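Local coordinates for glycosyl hydrolase family 2, TIM barrel domain protein (Faecalibacterium prausnitzii A2-165, PDB 6ED2) that probably hydrolyses beta-glucuronides, releasing glucuronic acid, as a gut bacterial beta-glucuronidase, at residues Leu29-Arg37 / Ala286-Arg294; Ala185-Tyr193 / Gln586-Asn597. One frame throughout, in Å; residues are numbered along the deposited sequence.

Contact 1: Leu29-Arg37 / Ala286-Arg294; sequences LYPRATTTR and AVVDEYLDR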
loop_
_atom_site.group_PDB
_atom_site.type_symbol
_atom_site.label_atom_id
_atom_site.label_comp_id
_atom_site.label_asym_id
_atom_site.label_seq_id
_atom_site.Cartn_x
_atom_site.Cartn_y
_atom_site.Cartn_z
ATOM N N LEU A 29 -1.679 -6.644 -45.131
ATOM C CA LEU A 29 -2.468 -5.425 -45.031
ATOM C C LEU A 29 -3.534 -5.537 -43.937
ATOM O O LEU A 29 -4.189 -6.571 -43.779
ATOM C CB LEU A 29 -3.128 -5.135 -46.379
ATOM C CG LEU A 29 -2.158 -4.802 -47.515
ATOM C CD1 LEU A 29 -2.902 -4.608 -48.840
ATOM C CD2 LEU A 29 -1.346 -3.559 -47.146
ATOM N N TYR A 30 -3.704 -4.469 -43.180
ATOM C CA TYR A 30 -4.750 -4.452 -42.175
ATOM C C TYR A 30 -6.112 -4.612 -42.851
ATOM O O TYR A 30 -6.383 -3.932 -43.855
ATOM C CB TYR A 30 -4.711 -3.149 -41.374
ATOM C CG TYR A 30 -5.556 -3.242 -40.130
ATOM C CD1 TYR A 30 -5.121 -3.969 -39.035
ATOM C CD2 TYR A 30 -6.807 -2.653 -40.070
ATOM C CE1 TYR A 30 -5.884 -4.072 -37.900
ATOM C CE2 TYR A 30 -7.580 -2.754 -38.935
ATOM C CZ TYR A 30 -7.114 -3.462 -37.861
ATOM O OH TYR A 30 -7.872 -3.579 -36.730
ATOM N N PRO A 31 -6.990 -5.475 -42.335
ATOM C CA PRO A 31 -8.281 -5.706 -43.001
ATOM C C PRO A 31 -9.115 -4.436 -43.042
ATOM O O PRO A 31 -9.162 -3.666 -42.080
ATOM C CB PRO A 31 -8.940 -6.788 -42.140
ATOM C CG PRO A 31 -7.830 -7.409 -41.370
ATOM C CD PRO A 31 -6.840 -6.307 -41.129
ATOM N N ARG A 32 -9.752 -4.202 -44.188
ATOM C CA ARG A 32 -10.495 -2.971 -44.423
ATOM C C ARG A 32 -11.815 -3.293 -45.110
ATOM O O ARG A 32 -11.885 -4.190 -45.960
ATOM C CB ARG A 32 -9.700 -1.971 -45.285
ATOM C CG ARG A 32 -8.401 -1.442 -44.663
ATOM C CD ARG A 32 -8.643 -0.371 -43.594
ATOM N NE ARG A 32 -7.381 0.186 -43.104
ATOM C CZ ARG A 32 -7.206 0.688 -41.884
ATOM N NH1 ARG A 32 -8.215 0.713 -41.015
ATOM N NH2 ARG A 32 -6.019 1.169 -41.526
ATOM N N ALA A 33 -12.868 -2.579 -44.711
ATOM C CA ALA A 33 -14.095 -2.534 -45.493
ATOM C C ALA A 33 -13.925 -1.479 -46.578
ATOM O O ALA A 33 -13.523 -0.343 -46.291
ATOM C CB ALA A 33 -15.298 -2.200 -44.603
ATOM N N THR A 34 -14.204 -1.850 -47.825
ATOM C CA THR A 34 -14.017 -0.939 -48.952
ATOM C C THR A 34 -15.159 -1.138 -49.940
ATOM O O THR A 34 -16.016 -2.010 -49.766
ATOM C CB THR A 34 -12.663 -1.177 -49.661
ATOM O OG1 THR A 34 -12.732 -2.396 -50.420
ATOM C CG2 THR A 34 -11.503 -1.279 -48.655
ATOM N N THR A 35 -15.139 -0.347 -51.011
ATOM C CA THR A 35 -16.039 -0.533 -52.137
ATOM C C THR A 35 -16.205 -2.003 -52.495
ATOM O O THR A 35 -17.318 -2.444 -52.803
ATOM C CB THR A 35 -15.512 0.236 -53.342
ATOM O OG1 THR A 35 -15.595 1.638 -53.072
ATOM C CG2 THR A 35 -16.322 -0.092 -54.586
ATOM N N THR A 36 -15.107 -2.776 -52.415
ATOM C CA THR A 36 -15.077 -4.151 -52.898
ATOM C C THR A 36 -14.816 -5.195 -51.825
ATOM O O THR A 36 -14.879 -6.396 -52.128
ATOM C CB THR A 36 -13.989 -4.315 -53.966
ATOM O OG1 THR A 36 -12.728 -3.985 -53.378
ATOM C CG2 THR A 36 -14.233 -3.378 -55.144
ATOM N N ARG A 37 -14.486 -4.798 -50.606
ATOM C CA ARG A 37 -14.149 -5.755 -49.559
ATOM C C ARG A 37 -15.160 -5.667 -48.428
ATOM O O ARG A 37 -15.517 -4.568 -47.985
ATOM C CB ARG A 37 -12.738 -5.502 -49.028
ATOM C CG ARG A 37 -11.646 -5.636 -50.110
ATOM C CD ARG A 37 -10.254 -5.402 -49.519
ATOM N NE ARG A 37 -9.197 -5.504 -50.531
ATOM C CZ ARG A 37 -7.960 -5.918 -50.268
ATOM N NH1 ARG A 37 -7.629 -6.267 -49.024
ATOM N NH2 ARG A 37 -7.056 -5.987 -51.244
ATOM N N ALA A 286 -15.165 -0.904 -64.535
ATOM C CA ALA A 286 -15.546 -1.444 -63.242
ATOM C C ALA A 286 -14.351 -1.450 -62.291
ATOM O O ALA A 286 -13.204 -1.634 -62.704
ATOM C CB ALA A 286 -16.095 -2.856 -63.400
ATOM N N VAL A 287 -14.625 -1.227 -61.009
ATOM C CA VAL A 287 -13.613 -1.356 -59.967
ATOM C C VAL A 287 -13.613 -2.802 -59.490
ATOM O O VAL A 287 -14.621 -3.286 -58.971
ATOM C CB VAL A 287 -13.889 -0.396 -58.800
ATOM C CG1 VAL A 287 -12.823 -0.568 -57.697
ATOM C CG2 VAL A 287 -13.931 1.028 -59.299
ATOM N N VAL A 288 -12.490 -3.505 -59.657
ATOM C CA VAL A 288 -12.464 -4.896 -59.205
ATOM C C VAL A 288 -11.938 -5.029 -57.778
ATOM O O VAL A 288 -12.279 -5.995 -57.090
ATOM C CB VAL A 288 -11.675 -5.780 -60.196
ATOM C CG1 VAL A 288 -11.303 -5.001 -61.443
ATOM C CG2 VAL A 288 -10.427 -6.455 -59.560
ATOM N N ASP A 289 -11.136 -4.087 -57.302
ATOM C CA ASP A 289 -10.710 -4.138 -55.910
ATOM C C ASP A 289 -10.336 -2.733 -55.486
ATOM O O ASP A 289 -9.922 -1.908 -56.307
ATOM C CB ASP A 289 -9.521 -5.077 -55.668
ATOM C CG ASP A 289 -9.182 -5.212 -54.181
ATOM O OD1 ASP A 289 -10.129 -5.308 -53.363
ATOM O OD2 ASP A 289 -7.975 -5.205 -53.816
ATOM N N GLU A 290 -10.506 -2.462 -54.201
ATOM C CA GLU A 290 -10.105 -1.176 -53.664
ATOM C C GLU A 290 -9.521 -1.400 -52.283
ATOM O O GLU A 290 -10.101 -2.124 -51.469
ATOM C CB GLU A 290 -11.276 -0.201 -53.603
ATOM C CG GLU A 290 -11.027 0.977 -52.698
ATOM C CD GLU A 290 -12.238 1.873 -52.604
ATOM O OE1 GLU A 290 -13.145 1.568 -51.796
ATOM O OE2 GLU A 290 -12.295 2.854 -53.374
ATOM N N TYR A 291 -8.347 -0.831 -52.046
ATOM C CA TYR A 291 -7.737 -0.849 -50.734
ATOM C C TYR A 291 -7.573 0.586 -50.278
ATOM O O TYR A 291 -7.380 1.487 -51.092
ATOM C CB TYR A 291 -6.379 -1.582 -50.698
ATOM C CG TYR A 291 -5.954 -1.822 -49.268
ATOM C CD1 TYR A 291 -6.581 -2.801 -48.484
ATOM C CD2 TYR A 291 -4.980 -1.023 -48.673
ATOM C CE1 TYR A 291 -6.219 -2.992 -47.155
ATOM C CE2 TYR A 291 -4.620 -1.199 -47.340
ATOM C CZ TYR A 291 -5.241 -2.180 -46.589
ATOM O OH TYR A 291 -4.866 -2.355 -45.273
ATOM N N LEU A 292 -7.723 0.790 -48.973
ATOM C CA LEU A 292 -7.753 2.110 -48.367
ATOM C C LEU A 292 -6.824 2.135 -47.162
ATOM O O LEU A 292 -6.804 1.205 -46.359
ATOM C CB LEU A 292 -9.179 2.484 -47.936
ATOM C CG LEU A 292 -10.269 2.500 -49.010
ATOM C CD1 LEU A 292 -11.652 2.494 -48.351
ATOM C CD2 LEU A 292 -10.117 3.721 -49.910
ATOM N N ASP A 293 -6.055 3.203 -47.035
ATOM C CA ASP A 293 -5.130 3.307 -45.923
ATOM C C ASP A 293 -4.846 4.783 -45.709
ATOM O O ASP A 293 -5.320 5.648 -46.455
ATOM C CB ASP A 293 -3.851 2.496 -46.182
ATOM C CG ASP A 293 -3.152 2.044 -44.896
ATOM O OD1 ASP A 293 -3.526 2.512 -43.786
ATOM O OD2 ASP A 293 -2.197 1.234 -45.013
ATOM N N ARG A 294 -4.115 5.064 -44.641
ATOM C CA ARG A 294 -3.694 6.419 -44.325
ATOM C C ARG A 294 -2.189 6.409 -44.158
ATOM O O ARG A 294 -1.639 5.493 -43.535
ATOM C CB ARG A 294 -4.384 6.920 -43.075
ATOM C CG ARG A 294 -5.891 6.841 -43.199
ATOM C CD ARG A 294 -6.562 7.172 -41.898
ATOM N NE ARG A 294 -6.582 8.606 -41.636
ATOM C CZ ARG A 294 -6.481 9.126 -40.414
ATOM N NH1 ARG A 294 -6.334 8.313 -39.355
ATOM N NH2 ARG A 294 -6.508 10.446 -40.253
HETATM O O HOH W 1 -2.092 -1.875 -43.822
#
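With CG of Tyr291 swung opposite the backbone N (chi1 -168°) and Arg37 stretched out from CG to NE, the phenol ring and the guanidinium meet between strand 286-295 and the loop before strand 38-51. Leu29 covers one face of the ring in a CH-pi contact, its CD1 3.9 Å from the Tyr291 ring centroid and almost on the normal. At the rim, Tyr291 OH donates to Tyr30 O at 2.6 Å, in the carbonyl plane and on a lone pair. Tyr291 CD1 lies over a face of the Arg37 guanidinium, whose edge grips Asp289 side-on: NE reaches OD1 at 3.0 Å and NH2 reaches OD2 at 2.8 Å. Both oxygens use syn lone pairs, and the planes are only 19° apart, which restrains both groups from turning; Val210 binds the pair further through its backbone. Thr35 holds Glu290 OE1 twice from one face of the carboxylate, through N (2.9 Å) and OG1 (2.8 Å), while Glu290 OE2 pairs with Arg280. Thr34 OG1 donates to Glu290 O and accepts from Thr36 N. This ST turn thus docks beside a classic beta bulge at Val288 and Asp289, on an outer strand of the immunoglobulin-like beta-sandwich domain of family 2 glycosidases.

Contact 2: Ala185-Tyr193 / Gln586-Asn597; sequences APYFDFYNY and QTTEGILRVDGN. With FMT (formic acid), chain G.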
loop_
_atom_site.group_PDB
_atom_site.type_symbol
_atom_site.label_atom_id
_atom_site.label_comp_id
_atom_site.label_asym_id
_atom_site.label_seq_id
_atom_site.Cartn_x
_atom_site.Cartn_y
_atom_site.Cartn_z
ATOM N N ALA A 185 9.314 -22.458 -19.222
ATOM C CA ALA A 185 10.518 -21.933 -18.578
ATOM C C ALA A 185 11.170 -20.951 -19.538
ATOM O O ALA A 185 12.092 -21.313 -20.281
ATOM C CB ALA A 185 11.484 -23.057 -18.202
ATOM N N PRO A 186 10.711 -19.703 -19.556
ATOM C CA PRO A 186 11.227 -18.744 -20.539
ATOM C C PRO A 186 12.678 -18.392 -20.273
ATOM O O PRO A 186 13.132 -18.391 -19.131
ATOM C CB PRO A 186 10.333 -17.513 -20.341
ATOM C CG PRO A 186 9.167 -17.971 -19.521
ATOM C CD PRO A 186 9.676 -19.113 -18.689
ATOM N N TYR A 187 13.406 -18.081 -21.352
ATOM C CA TYR A 187 14.688 -17.401 -21.225
ATOM C C TYR A 187 14.509 -15.901 -21.225
ATOM O O TYR A 187 15.495 -15.169 -21.380
ATOM C CB TYR A 187 15.657 -17.782 -22.356
ATOM C CG TYR A 187 15.986 -19.253 -22.473
ATOM C CD1 TYR A 187 15.712 -20.144 -21.430
ATOM C CD2 TYR A 187 16.568 -19.756 -23.638
ATOM C CE1 TYR A 187 16.008 -21.493 -21.551
ATOM C CE2 TYR A 187 16.860 -21.086 -23.771
ATOM C CZ TYR A 187 16.584 -21.954 -22.731
ATOM O OH TYR A 187 16.886 -23.278 -22.871
ATOM N N PHE A 188 13.267 -15.435 -21.085
ATOM C CA PHE A 188 12.948 -14.020 -21.144
ATOM C C PHE A 188 12.210 -13.610 -19.879
ATOM O O PHE A 188 11.701 -14.434 -19.120
ATOM C CB PHE A 188 12.122 -13.665 -22.391
ATOM C CG PHE A 188 10.981 -14.596 -22.655
ATOM C CD1 PHE A 188 9.731 -14.374 -22.071
ATOM C CD2 PHE A 188 11.145 -15.690 -23.496
ATOM C CE1 PHE A 188 8.649 -15.235 -22.329
ATOM C CE2 PHE A 188 10.091 -16.568 -23.755
ATOM C CZ PHE A 188 8.836 -16.342 -23.173
ATOM N N ASP A 189 12.200 -12.316 -19.578
ATOM C CA ASP A 189 11.699 -11.917 -18.260
ATOM C C ASP A 189 10.172 -11.972 -18.171
ATOM O O ASP A 189 9.640 -12.271 -17.100
ATOM C CB ASP A 189 12.214 -10.512 -17.902
ATOM C CG ASP A 189 12.002 -10.141 -16.428
ATOM O OD1 ASP A 189 12.241 -8.963 -16.061
ATOM O OD2 ASP A 189 11.597 -11.015 -15.635
ATOM N N PHE A 190 9.454 -11.762 -19.272
ATOM C CA PHE A 190 8.020 -11.504 -19.214
ATOM C C PHE A 190 7.212 -12.801 -19.180
ATOM O O PHE A 190 7.679 -13.861 -19.607
ATOM C CB PHE A 190 7.580 -10.601 -20.386
ATOM C CG PHE A 190 8.039 -11.068 -21.755
ATOM C CD1 PHE A 190 7.158 -11.743 -22.606
ATOM C CD2 PHE A 190 9.316 -10.781 -22.214
ATOM C CE1 PHE A 190 7.553 -12.151 -23.881
ATOM C CE2 PHE A 190 9.721 -11.182 -23.492
ATOM C CZ PHE A 190 8.828 -11.869 -24.327
ATOM N N TYR A 191 6.003 -12.713 -18.624
ATOM C CA TYR A 191 5.167 -13.893 -18.464
ATOM C C TYR A 191 4.768 -14.471 -19.826
ATOM O O TYR A 191 4.534 -13.741 -20.795
ATOM C CB TYR A 191 3.917 -13.557 -17.644
ATOM C CG TYR A 191 3.186 -14.794 -17.144
ATOM C CD1 TYR A 191 3.519 -15.372 -15.925
ATOM C CD2 TYR A 191 2.182 -15.403 -17.908
ATOM C CE1 TYR A 191 2.869 -16.518 -15.464
ATOM C CE2 TYR A 191 1.528 -16.556 -17.455
ATOM C CZ TYR A 191 1.887 -17.104 -16.235
ATOM O OH TYR A 191 1.255 -18.241 -15.770
ATOM N N ASN A 192 4.673 -15.798 -19.893
ATOM C CA ASN A 192 4.372 -16.483 -21.154
ATOM C C ASN A 192 2.868 -16.457 -21.462
ATOM O O ASN A 192 2.220 -17.487 -21.629
ATOM C CB ASN A 192 4.897 -17.915 -21.113
ATOM C CG ASN A 192 4.874 -18.585 -22.486
ATOM O OD1 ASN A 192 5.224 -17.967 -23.493
ATOM N ND2 ASN A 192 4.458 -19.851 -22.531
ATOM N N TYR A 193 2.314 -15.247 -21.546
ATOM C CA TYR A 193 0.908 -15.093 -21.908
ATOM C C TYR A 193 0.647 -15.691 -23.288
ATOM O O TYR A 193 1.370 -15.407 -24.249
ATOM C CB TYR A 193 0.522 -13.612 -21.907
ATOM C CG TYR A 193 0.288 -13.028 -20.525
ATOM C CD1 TYR A 193 -0.620 -13.616 -19.641
ATOM C CD2 TYR A 193 0.981 -11.892 -20.106
ATOM C CE1 TYR A 193 -0.830 -13.086 -18.369
ATOM C CE2 TYR A 193 0.789 -11.358 -18.847
ATOM C CZ TYR A 193 -0.118 -11.955 -17.981
ATOM O OH TYR A 193 -0.310 -11.404 -16.734
ATOM N N GLN A 586 3.654 -8.072 -15.980
ATOM C CA GLN A 586 3.736 -9.403 -15.395
ATOM C C GLN A 586 4.944 -10.178 -15.922
ATOM O O GLN A 586 5.228 -10.183 -17.127
ATOM C CB GLN A 586 2.467 -10.204 -15.680
ATOM C CG GLN A 586 2.300 -11.372 -14.731
ATOM C CD GLN A 586 2.197 -10.884 -13.303
ATOM O OE1 GLN A 586 1.429 -9.966 -13.016
ATOM N NE2 GLN A 586 3.003 -11.454 -12.408
ATOM N N THR A 587 5.618 -10.859 -15.011
ATOM C CA THR A 587 6.725 -11.775 -15.276
ATOM C C THR A 587 6.364 -13.131 -14.692
ATOM O O THR A 587 5.350 -13.283 -14.010
ATOM C CB THR A 587 8.027 -11.270 -14.646
ATOM O OG1 THR A 587 7.915 -11.357 -13.214
ATOM C CG2 THR A 587 8.299 -9.812 -15.047
ATOM N N THR A 588 7.214 -14.120 -14.932
ATOM C CA THR A 588 7.086 -15.372 -14.205
ATOM C C THR A 588 7.355 -15.144 -12.719
ATOM O O THR A 588 7.932 -14.128 -12.320
ATOM C CB THR A 588 8.061 -16.411 -14.756
ATOM O OG1 THR A 588 9.377 -15.853 -14.738
ATOM C CG2 THR A 588 7.700 -16.764 -16.193
ATOM N N GLU A 589 6.914 -16.097 -11.895
ATOM C CA GLU A 589 7.129 -16.000 -10.455
ATOM C C GLU A 589 8.612 -16.131 -10.121
ATOM O O GLU A 589 9.351 -16.857 -10.783
ATOM C CB GLU A 589 6.360 -17.090 -9.709
ATOM C CG GLU A 589 4.848 -16.975 -9.769
ATOM C CD GLU A 589 4.140 -17.862 -8.740
ATOM O OE1 GLU A 589 4.563 -17.902 -7.559
ATOM O OE2 GLU A 589 3.152 -18.527 -9.119
ATOM N N GLY A 590 9.038 -15.423 -9.077
ATOM C CA GLY A 590 10.412 -15.544 -8.586
ATOM C C GLY A 590 10.647 -14.629 -7.401
ATOM O O GLY A 590 9.901 -13.666 -7.166
ATOM N N ILE A 591 11.722 -14.927 -6.665
ATOM C CA ILE A 591 11.991 -14.109 -5.484
ATOM C C ILE A 591 12.390 -12.691 -5.875
ATOM O O ILE A 591 12.288 -11.781 -5.051
ATOM C CB ILE A 591 13.065 -14.734 -4.562
ATOM C CG1 ILE A 591 14.452 -14.733 -5.208
ATOM C CG2 ILE A 591 12.693 -16.157 -4.122
ATOM C CD1 ILE A 591 15.534 -15.261 -4.260
ATOM N N LEU A 592 12.830 -12.475 -7.114
ATOM C CA LEU A 592 13.237 -11.149 -7.566
ATOM C C LEU A 592 12.081 -10.297 -8.067
ATOM O O LEU A 592 12.297 -9.127 -8.397
ATOM C CB LEU A 592 14.249 -11.275 -8.701
ATOM C CG LEU A 592 15.611 -11.806 -8.292
ATOM C CD1 LEU A 592 16.375 -12.216 -9.543
ATOM C CD2 LEU A 592 16.328 -10.705 -7.555
ATOM N N ARG A 593 10.879 -10.858 -8.160
ATOM C CA ARG A 593 9.767 -10.235 -8.871
ATOM C C ARG A 593 8.587 -10.112 -7.906
ATOM O O ARG A 593 7.913 -11.099 -7.588
ATOM C CB ARG A 593 9.428 -11.044 -10.122
ATOM C CG ARG A 593 10.483 -10.905 -11.230
ATOM C CD ARG A 593 10.469 -9.481 -11.813
ATOM N NE ARG A 593 11.538 -9.238 -12.790
ATOM C CZ ARG A 593 12.663 -8.583 -12.507
ATOM N NH1 ARG A 593 12.863 -8.121 -11.269
ATOM N NH2 ARG A 593 13.589 -8.391 -13.449
ATOM N N VAL A 594 8.345 -8.891 -7.436
ATOM C CA VAL A 594 7.263 -8.623 -6.497
ATOM C C VAL A 594 5.967 -8.480 -7.286
ATOM O O VAL A 594 5.569 -7.364 -7.651
ATOM C CB VAL A 594 7.579 -7.371 -5.660
ATOM C CG1 VAL A 594 6.454 -7.076 -4.675
ATOM C CG2 VAL A 594 8.911 -7.561 -4.915
ATOM N N ASP A 595 5.315 -9.612 -7.566
ATOM C CA ASP A 595 4.166 -9.681 -8.477
ATOM C C ASP A 595 4.493 -8.993 -9.810
ATOM O O ASP A 595 3.961 -7.937 -10.160
ATOM C CB ASP A 595 2.915 -9.066 -7.834
ATOM C CG ASP A 595 1.648 -9.287 -8.676
ATOM O OD1 ASP A 595 1.682 -10.131 -9.614
ATOM O OD2 ASP A 595 0.621 -8.618 -8.397
ATOM N N GLY A 596 5.405 -9.613 -10.536
ATOM C CA GLY A 596 5.823 -9.057 -11.803
ATOM C C GLY A 596 6.923 -8.026 -11.632
ATOM O O GLY A 596 7.566 -7.898 -10.581
ATOM N N ASN A 597 7.129 -7.273 -12.706
ATOM C CA ASN A 597 8.222 -6.319 -12.810
ATOM C C ASN A 597 7.721 -4.963 -12.346
ATOM O O ASN A 597 6.651 -4.526 -12.773
ATOM C CB ASN A 597 8.709 -6.249 -14.261
ATOM C CG ASN A 597 9.963 -5.390 -14.438
ATOM O OD1 ASN A 597 9.966 -4.195 -14.127
ATOM N ND2 ASN A 597 11.021 -5.991 -14.975
HETATM C C FMT G . 14.721 -5.722 -16.008
HETATM O O1 FMT G . 13.760 -5.030 -15.679
HETATM O O2 FMT G . 14.705 -6.954 -15.956
#
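With CG anti to the backbone N (chi1 -167°), Asp189 reaches Arg593 in a salt bridge that may not be constant, since the aspartate has two conformers. Arg593 NH2 reaches Asp189 OD1 at 3.0 Å, near the guanidinium plane but 34° out of the carboxylate plane, and NE adds weak bonds to both oxygens. Asn597 ND2 lies over a guanidinium face; it donates to O1 of a formic acid, probably from the crystallisation liquor, at 3.0 Å and only weakly to Asp189 OD1, while the backbone N of Lys599 donates to Asn597 OD1. A leucine in place of Arg593 would probably leave the Asp189 carboxylate without its counter-charge and freer to turn. Behind the charges, Tyr191 N donates to Gln586 O at 3.0 Å beside a single backbone bridge between Phe190 and Thr587. Tyr191 turns its ring edge to Thr587 O, and Pro186 CG meets Thr588 CG2 tip to tip at 3.8 Å. Farther out, Arg87 binds Tyr191 OH, Tyr501 binds Arg593 NH2, and a type I turn from Gly590 to Arg593 places the arginine. This loop, between barrel strand 574-580 and helix 610-621, packs against the end of strand 182-186, which pairs with strand 172-176, and the chain beyond it.

How the contacts relate
Contacts 1 and 2 each join segments remote in sequence, at different junctions of the chain. Their centres are about 42 Å apart, on opposite sides of the chain's centre, and their nearest atoms stay about 19 Å apart. Along the chain the segments alternate: 29-37, 185-193, 286-294, 586-597. Contact 1 fastens the loop before strand 38-51 to the four-stranded sheet of the domain that follows the sugar-binding domain, whereas contact 2 joins the sugar-binding domain to the TIM barrel; they share no sheet. Each also lies near another copy in the tetramer, contact 1 by the second subunit and contact 2 by the third, so domain junctions and subunit interfaces adjoin.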